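Local atomic coordinates of BH2092 protein (Bacillus halodurans, PDB entry 3NHV), a protein that is of unknown function but carries a rhodanese-like domain and is therefore probably related to the sulfurtransferases that handle sulfur through this fold. Residues K73-Y78 against F99-L104; I35-R40 against T52-P57; T18-L23 against E109-E114. All coordinates share one frame; numbering follows the deposited sequence.

Contact 1 of 3, residues K73-Y78 against F99-L104; sequences KVIITY and FRVKEL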
# COMPACT_ATOMS: atom_id res chain seq x y z
N LYS B 73 15.42 -18.88 11.36
CA LYS B 73 14.24 -18.75 10.52
C LYS B 73 13.99 -17.29 10.16
O LYS B 73 14.81 -16.42 10.46
CB LYS B 73 13.04 -19.32 11.25
CG LYS B 73 13.18 -20.78 11.61
CD LYS B 73 11.97 -21.26 12.35
CE LYS B 73 11.92 -22.77 12.43
NZ LYS B 73 10.65 -23.18 13.10
N VAL B 74 12.87 -17.02 9.50
CA VAL B 74 12.53 -15.64 9.13
C VAL B 74 11.18 -15.29 9.72
O VAL B 74 10.25 -16.08 9.64
CB VAL B 74 12.47 -15.46 7.61
CG1 VAL B 74 12.08 -14.02 7.29
CG2 VAL B 74 13.82 -15.78 6.98
N ILE B 75 11.07 -14.10 10.31
CA ILE B 75 9.81 -13.65 10.90
C ILE B 75 8.97 -12.87 9.88
O ILE B 75 9.48 -11.98 9.19
CB ILE B 75 10.05 -12.75 12.17
CG1 ILE B 75 10.57 -13.59 13.34
CG2 ILE B 75 8.76 -12.09 12.62
CD1 ILE B 75 11.99 -14.04 13.19
N ILE B 76 7.68 -13.21 9.80
CA ILE B 76 6.75 -12.57 8.89
C ILE B 76 5.67 -11.92 9.75
O ILE B 76 4.91 -12.62 10.41
CB ILE B 76 6.06 -13.58 7.93
CG1 ILE B 76 7.11 -14.42 7.20
CG2 ILE B 76 5.20 -12.83 6.90
CD1 ILE B 76 7.95 -13.65 6.21
N THR B 77 5.61 -10.60 9.75
CA THR B 77 4.62 -9.90 10.56
C THR B 77 3.43 -9.47 9.73
O THR B 77 3.57 -9.18 8.55
CB THR B 77 5.22 -8.64 11.20
OG1 THR B 77 5.61 -7.73 10.16
CG2 THR B 77 6.44 -9.00 12.03
N TYR B 78 2.25 -9.43 10.34
CA TYR B 78 1.07 -8.98 9.62
C TYR B 78 0.10 -8.29 10.58
O TYR B 78 -0.06 -8.71 11.72
CB TYR B 78 0.40 -10.14 8.88
CG TYR B 78 -0.48 -11.04 9.72
CD1 TYR B 78 -1.77 -10.67 10.06
CD2 TYR B 78 -0.02 -12.28 10.15
CE1 TYR B 78 -2.58 -11.51 10.80
CE2 TYR B 78 -0.82 -13.13 10.89
CZ TYR B 78 -2.10 -12.74 11.21
OH TYR B 78 -2.91 -13.60 11.92
N PHE B 99 16.67 -10.51 14.73
CA PHE B 99 15.94 -11.41 13.84
C PHE B 99 15.89 -10.94 12.38
O PHE B 99 16.01 -9.75 12.09
CB PHE B 99 14.49 -11.58 14.32
CG PHE B 99 14.33 -12.52 15.48
CD1 PHE B 99 14.01 -12.04 16.75
CD2 PHE B 99 14.49 -13.89 15.31
CE1 PHE B 99 13.86 -12.91 17.82
CE2 PHE B 99 14.35 -14.77 16.37
CZ PHE B 99 14.03 -14.28 17.63
N ARG B 100 15.71 -11.90 11.47
CA ARG B 100 15.57 -11.59 10.04
C ARG B 100 14.05 -11.50 9.92
O ARG B 100 13.33 -12.38 10.41
CB ARG B 100 16.12 -12.73 9.17
CG ARG B 100 17.62 -12.98 9.32
CD ARG B 100 18.46 -11.99 8.51
NE ARG B 100 19.89 -12.16 8.74
CZ ARG B 100 20.83 -11.87 7.84
NH1 ARG B 100 20.48 -11.40 6.64
NH2 ARG B 100 22.12 -12.05 8.12
N VAL B 101 13.55 -10.45 9.28
CA VAL B 101 12.12 -10.26 9.20
C VAL B 101 11.63 -9.58 7.93
O VAL B 101 12.37 -8.83 7.30
CB VAL B 101 11.66 -9.43 10.41
CG1 VAL B 101 12.32 -8.06 10.35
CG2 VAL B 101 10.14 -9.29 10.42
N LYS B 102 10.37 -9.85 7.59
CA LYS B 102 9.70 -9.29 6.42
C LYS B 102 8.26 -9.01 6.86
O LYS B 102 7.72 -9.74 7.69
CB LYS B 102 9.67 -10.28 5.25
CG LYS B 102 11.03 -10.69 4.70
CD LYS B 102 10.89 -11.52 3.42
CE LYS B 102 12.24 -11.67 2.72
NZ LYS B 102 12.12 -11.95 1.26
N GLU B 103 7.64 -7.97 6.31
CA GLU B 103 6.25 -7.65 6.65
C GLU B 103 5.35 -8.11 5.53
O GLU B 103 5.73 -8.07 4.36
CB GLU B 103 6.07 -6.14 6.88
CG GLU B 103 6.28 -5.28 5.64
CD GLU B 103 6.25 -3.79 5.95
OE1 GLU B 103 5.25 -3.31 6.52
OE2 GLU B 103 7.23 -3.09 5.61
N LEU B 104 4.14 -8.54 5.89
CA LEU B 104 3.16 -9.02 4.93
C LEU B 104 2.26 -7.89 4.46
O LEU B 104 1.51 -7.32 5.27
CB LEU B 104 2.30 -10.11 5.56
CG LEU B 104 1.21 -10.69 4.66
CD1 LEU B 104 1.86 -11.55 3.59
CD2 LEU B 104 0.25 -11.53 5.48
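The beta-alpha-beta crossover of strand 74-78, helix 86-96 and strand 100-105 brings its two parallel strands together here, with Ile75 beside Val101 and Ile76 beside Lys102. Over the short segments the strand directions differ by 24°. Four backbone bonds join them: Ile75 N to Arg100 O (2.8 Å), Lys102 N to Ile75 O (2.8 Å), Thr77 N to Lys102 O and Leu104 N to Thr77 O. Ile75 and Thr77 thus spend both backbone groups on this neighbour, while Val74, Ile76 and Tyr78 turn theirs to strand 34-38 and Gly33 just before it.

On the face of Ile75, Thr77 and Val101, methyls meet methyls. Ile75 CG2 lies 3.8 Å from Val101 CG2, and Thr77 CG2 comes within 4.0 Å of that same Val101 atom. Phe94 of helix 86-96 covers Ile75 and Thr77, so branched, compact side chains suit this side. Thr77 OG1, set between the backbone N and carbonyl carbon (chi1 63°), is satisfied by Ala87 O in the helix. At the strand entrance Ile75 CD1 approaches the Phe99 ring obliquely, near CD2.

On the opposite face Ile76 and Lys102 lie side by side and point the same way, Ile76 CD1 3.9 Å from Lys102 CB; the lysine supplies a hydrocarbon stem and leads its amine away. Ile76 CG2 also reaches Leu104 CB at 4.2 Å, next to Thr18 of strand 17-19. An alanine in place of Ile76 would probably open a gap beside Lys102 CB, Leu104 and Thr18. Further on, Leu104 CD2 packs on Tyr78 CB (3.7 Å). Such a pair of inner strands, largely apolar and joined through a helix laid over one face, is the pattern of the parallel alpha/beta core of rhodanese-like domains.

Contact 2 of 3, residues I35-R40 against T52-P57; sequences IVVDVR and TAISIP
Val37 packs closely between two isoleucines of the neighbouring segment, and this face is the dense part of the contact. Its CG1, anti to the backbone N (chi1 -177°), lies 3.5 Å from Ile56 CB, while its CG2 touches Ile54 CD1 at 4.0 Å. That Ile54 methyl also meets Ile35 CG2 (3.8 Å), so the one CD1 methyl serves two partners, and branched aliphatic side chains cover this face of the strand pair. Ile56 is buried further by Ile61 and Thr65. On the other face Val36 CG1 rests against Ala53 CB at 3.6 Å.

The backbones run parallel, as the two strands of the beta-alpha-beta unit connected through helix 42-47, with 54-55 at the margin of the chain's sheet. Ile54 N bonds to Val36 O, Asp38 N to Ile54 O and Ile56 N to Asp38 O. Beyond it Pro57 brings its CA to 3.4 Å from Val39 O, a CA-H...O contact, and Val39 pairs onward with Gly58.

The looser side lies at the beginning of the second segment. Thr52 is exposed, and there a water takes over from direct pairing, accepting from Val36 N (2.8 Å) and donating to Thr52 O. At the C-terminal end of strand 34-38, by contrast, the polar groups are buried. Asp38 OD1 receives Arg40 N in an Asx turn, and Arg40 NH1 makes a salt bridge to the syn lone pair of Asp38 OD2 (3.0 Å), the carboxylate carbon lying in the guanidinium plane at its edge. Arg40 NH1 also bonds to Cys48 O, and Trp80 makes a cation-pi contact with Arg40.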
# COMPACT_ATOMS: atom_id res chain seq x y z
N ILE B 35 8.25 -17.88 10.38
CA ILE B 35 7.44 -17.87 11.58
C ILE B 35 6.46 -16.72 11.43
O ILE B 35 6.82 -15.56 11.57
CB ILE B 35 8.31 -17.61 12.83
CG1 ILE B 35 9.45 -18.63 12.89
CG2 ILE B 35 7.44 -17.73 14.09
CD1 ILE B 35 10.37 -18.46 14.08
N VAL B 36 5.21 -17.05 11.11
CA VAL B 36 4.20 -16.03 10.95
C VAL B 36 3.76 -15.49 12.31
O VAL B 36 3.26 -16.25 13.15
CB VAL B 36 2.97 -16.59 10.21
CG1 VAL B 36 2.02 -15.46 9.86
CG2 VAL B 36 3.41 -17.36 8.97
N VAL B 37 3.93 -14.19 12.51
CA VAL B 37 3.56 -13.54 13.76
C VAL B 37 2.46 -12.49 13.59
O VAL B 37 2.63 -11.51 12.84
CB VAL B 37 4.79 -12.83 14.41
CG1 VAL B 37 4.41 -12.22 15.76
CG2 VAL B 37 5.93 -13.81 14.58
N ASP B 38 1.34 -12.70 14.27
CA ASP B 38 0.21 -11.76 14.22
C ASP B 38 0.54 -10.71 15.27
O ASP B 38 0.67 -11.03 16.45
CB ASP B 38 -1.10 -12.46 14.59
CG ASP B 38 -2.32 -11.60 14.33
OD1 ASP B 38 -2.27 -10.38 14.60
OD2 ASP B 38 -3.35 -12.15 13.87
N VAL B 39 0.69 -9.46 14.84
CA VAL B 39 1.05 -8.35 15.71
C VAL B 39 -0.13 -7.56 16.27
O VAL B 39 0.05 -6.67 17.10
CB VAL B 39 1.96 -7.37 14.94
CG1 VAL B 39 2.21 -6.12 15.75
CG2 VAL B 39 3.28 -8.05 14.60
N ARG B 40 -1.34 -7.87 15.82
CA ARG B 40 -2.51 -7.15 16.30
C ARG B 40 -2.80 -7.45 17.77
O ARG B 40 -2.02 -8.13 18.45
CB ARG B 40 -3.74 -7.51 15.47
CG ARG B 40 -3.57 -7.42 13.97
CD ARG B 40 -4.21 -8.64 13.32
NE ARG B 40 -5.66 -8.56 13.16
CZ ARG B 40 -6.47 -9.59 13.32
NH1 ARG B 40 -5.98 -10.78 13.66
NH2 ARG B 40 -7.78 -9.46 13.11
N THR B 52 -1.08 -21.31 11.25
CA THR B 52 0.33 -21.47 11.62
C THR B 52 0.95 -20.21 12.21
O THR B 52 2.16 -20.11 12.37
CB THR B 52 1.22 -21.92 10.43
OG1 THR B 52 1.46 -20.82 9.55
CG2 THR B 52 0.55 -23.06 9.66
N ALA B 53 0.11 -19.24 12.58
CA ALA B 53 0.62 -18.00 13.13
C ALA B 53 0.48 -17.89 14.64
O ALA B 53 -0.55 -18.23 15.22
CB ALA B 53 -0.09 -16.83 12.47
N ILE B 54 1.54 -17.39 15.28
CA ILE B 54 1.55 -17.21 16.73
C ILE B 54 1.17 -15.77 17.06
O ILE B 54 1.40 -14.87 16.26
CB ILE B 54 2.93 -17.47 17.32
CG1 ILE B 54 3.96 -16.55 16.66
CG2 ILE B 54 3.31 -18.93 17.14
CD1 ILE B 54 5.36 -16.77 17.14
N SER B 55 0.59 -15.57 18.24
CA SER B 55 0.18 -14.24 18.67
C SER B 55 1.23 -13.52 19.50
O SER B 55 1.64 -14.01 20.55
CB SER B 55 -1.11 -14.32 19.48
OG SER B 55 -1.38 -13.08 20.11
N ILE B 56 1.66 -12.36 19.03
CA ILE B 56 2.65 -11.56 19.75
C ILE B 56 2.35 -10.09 19.47
O ILE B 56 2.96 -9.49 18.59
CB ILE B 56 4.09 -11.85 19.27
CG1 ILE B 56 4.38 -13.36 19.30
CG2 ILE B 56 5.08 -11.08 20.13
CD1 ILE B 56 4.47 -13.98 20.68
N PRO B 57 1.40 -9.50 20.21
CA PRO B 57 1.04 -8.08 20.01
C PRO B 57 2.27 -7.18 19.88
O PRO B 57 3.24 -7.33 20.61
CB PRO B 57 0.21 -7.76 21.25
CG PRO B 57 -0.50 -9.06 21.50
CD PRO B 57 0.61 -10.09 21.31
O HOH W 1 4.67 -19.74 11.82

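Contact 3 of 3, residues T18-L23 against E109-E114; sequences TDIADL and EYWRKE
Ile20 overlaps the six-membered part of the Trp111 indole, its CG2 3.6 Å from CE3, and the approach is oblique. The isoleucine CG2 is anti to the backbone N. Trp111 CG is likewise anti to its own backbone N (chi1 167°), and from there the six-membered ring extends to Ile20. Ile20 CD1 runs on to the helix backbone, 3.8 Å from Trp111 CA, and Met132 of the third subunit also packs on this isoleucine. One turn later in the chain Leu23 extends the same apolar patch: its CD1 lies 4.0 Å from Trp111 CZ3, the two side chains crossing at about a right angle. A broad indole suits this place because it spans both aliphatic residues, while its NE1 bonds to Glu117 O.

Glu114, just past the end of helix 107-113, brings its carboxylate against the Ile20 side chain, and OE1 there receives a bond from a water (3.2 Å) that in turn accepts from Ala21 N (3.0 Å). Set near the N-terminal end of helix 20-28, this carboxylate would probably be favoured in its charged form by the helix end. The helix start is also capped by Asp19, whose OD1 accepts from Asp22 N at 2.8 Å; its OD2 bonds to Asn85 N of the third subunit. Within the other helix Lys113 NZ meets the anti lone pair of Glu109 OE1, which also takes a bond from Tyr110 OH of the second subunit.

The contact therefore joins the first turn of helix 20-28 to the last turn of helix 107-113, and Leu104 of strand 100-105 touches both Ile20 and Leu23.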
# COMPACT_ATOMS: atom_id res chain seq x y z
N THR B 18 6.63 -9.57 1.77
CA THR B 18 6.10 -10.75 1.14
C THR B 18 4.62 -10.52 0.97
O THR B 18 4.02 -9.76 1.74
CB THR B 18 6.35 -12.01 2.00
OG1 THR B 18 5.68 -13.13 1.40
CG2 THR B 18 5.82 -11.80 3.40
N ASP B 19 4.02 -11.15 -0.03
CA ASP B 19 2.61 -10.96 -0.27
C ASP B 19 1.77 -12.19 0.03
O ASP B 19 2.30 -13.27 0.30
CB ASP B 19 2.37 -10.48 -1.72
CG ASP B 19 2.68 -11.54 -2.77
OD1 ASP B 19 3.02 -12.69 -2.42
OD2 ASP B 19 2.58 -11.20 -3.98
N ILE B 20 0.45 -12.01 0.01
CA ILE B 20 -0.49 -13.08 0.28
C ILE B 20 -0.16 -14.35 -0.51
O ILE B 20 -0.09 -15.44 0.05
CB ILE B 20 -1.92 -12.63 -0.04
CG1 ILE B 20 -2.24 -11.37 0.76
CG2 ILE B 20 -2.91 -13.72 0.32
CD1 ILE B 20 -2.14 -11.55 2.25
N ALA B 21 0.04 -14.19 -1.81
CA ALA B 21 0.36 -15.32 -2.67
C ALA B 21 1.55 -16.10 -2.14
O ALA B 21 1.47 -17.30 -1.94
CB ALA B 21 0.65 -14.82 -4.09
N ASP B 22 2.67 -15.42 -1.94
CA ASP B 22 3.86 -16.09 -1.46
C ASP B 22 3.67 -16.79 -0.11
O ASP B 22 4.20 -17.88 0.10
CB ASP B 22 5.03 -15.11 -1.37
CG ASP B 22 5.41 -14.55 -2.72
OD1 ASP B 22 5.56 -15.35 -3.68
OD2 ASP B 22 5.57 -13.31 -2.83
N LEU B 23 2.92 -16.17 0.79
CA LEU B 23 2.68 -16.74 2.11
C LEU B 23 1.82 -17.99 1.97
O LEU B 23 2.07 -19.00 2.63
CB LEU B 23 1.98 -15.74 3.02
CG LEU B 23 2.25 -15.77 4.53
CD1 LEU B 23 1.04 -15.20 5.26
CD2 LEU B 23 2.53 -17.17 5.01
N GLU B 109 -6.62 -8.75 6.05
CA GLU B 109 -7.72 -8.27 5.26
C GLU B 109 -7.67 -8.89 3.86
O GLU B 109 -8.60 -9.55 3.43
CB GLU B 109 -7.68 -6.76 5.15
CG GLU B 109 -8.71 -6.24 4.18
CD GLU B 109 -8.56 -4.77 3.89
OE1 GLU B 109 -9.20 -4.30 2.93
OE2 GLU B 109 -7.81 -4.10 4.63
N TYR B 110 -6.57 -8.69 3.15
CA TYR B 110 -6.47 -9.24 1.82
C TYR B 110 -6.22 -10.75 1.80
O TYR B 110 -6.39 -11.40 0.77
CB TYR B 110 -5.40 -8.48 1.01
CG TYR B 110 -5.98 -7.27 0.31
CD1 TYR B 110 -6.53 -7.37 -0.97
CD2 TYR B 110 -6.06 -6.03 0.96
CE1 TYR B 110 -7.15 -6.28 -1.59
CE2 TYR B 110 -6.68 -4.93 0.35
CZ TYR B 110 -7.22 -5.07 -0.92
OH TYR B 110 -7.85 -4.00 -1.52
N TRP B 111 -5.85 -11.31 2.94
CA TRP B 111 -5.63 -12.75 3.02
C TRP B 111 -6.98 -13.43 2.90
O TRP B 111 -7.13 -14.43 2.20
CB TRP B 111 -4.97 -13.12 4.35
CG TRP B 111 -5.00 -14.57 4.60
CD1 TRP B 111 -6.00 -15.28 5.21
CD2 TRP B 111 -4.03 -15.53 4.18
NE1 TRP B 111 -5.71 -16.62 5.19
CE2 TRP B 111 -4.51 -16.81 4.56
CE3 TRP B 111 -2.81 -15.45 3.51
CZ2 TRP B 111 -3.80 -17.98 4.30
CZ3 TRP B 111 -2.10 -16.62 3.24
CH2 TRP B 111 -2.60 -17.87 3.64
N ARG B 112 -7.96 -12.86 3.59
CA ARG B 112 -9.32 -13.39 3.56
C ARG B 112 -9.99 -13.05 2.23
O ARG B 112 -10.69 -13.88 1.66
CB ARG B 112 -10.12 -12.83 4.74
CG ARG B 112 -9.62 -13.28 6.11
CD ARG B 112 -10.26 -12.47 7.22
NE ARG B 112 -11.71 -12.65 7.25
CZ ARG B 112 -12.55 -11.93 7.98
NH1 ARG B 112 -12.11 -10.95 8.76
NH2 ARG B 112 -13.85 -12.19 7.93
N LYS B 113 -9.77 -11.84 1.71
CA LYS B 113 -10.35 -11.46 0.43
C LYS B 113 -9.85 -12.41 -0.67
O LYS B 113 -10.60 -12.77 -1.57
CB LYS B 113 -10.00 -10.02 0.06
CG LYS B 113 -10.87 -8.96 0.72
CD LYS B 113 -10.47 -7.56 0.26
CE LYS B 113 -11.23 -6.48 1.02
NZ LYS B 113 -10.77 -5.09 0.68
N GLU B 114 -8.59 -12.81 -0.58
CA GLU B 114 -8.05 -13.71 -1.58
C GLU B 114 -8.44 -15.16 -1.28
O GLU B 114 -7.76 -16.10 -1.70
CB GLU B 114 -6.53 -13.53 -1.67
CG GLU B 114 -6.14 -12.32 -2.52
CD GLU B 114 -4.69 -11.93 -2.39
OE1 GLU B 114 -3.81 -12.82 -2.43
OE2 GLU B 114 -4.41 -10.71 -2.26
O HOH W 2 -0.92 -11.70 -3.27

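Contacts 1 and 2 share one parallel sheet, in which strands 74-78 and 34-38 are neighbours; each pairs the strands of a beta-alpha-beta unit. Contact 1 lies in the buried middle, while contact 2, at the sheet margin, is partly buried: a water bridges its exposed start, whereas an ion pair is buried at its other end. Contact 3 has no strand pairing: two helix ends meet through side chains and a bridging water, and in sequence it encloses the other two. It still reaches the sheet, since Thr18 N meets Glu103 O at 3.1 Å. Other subunits touch contacts 1 and 3, whereas none in the assembly touches the segments of contact 2.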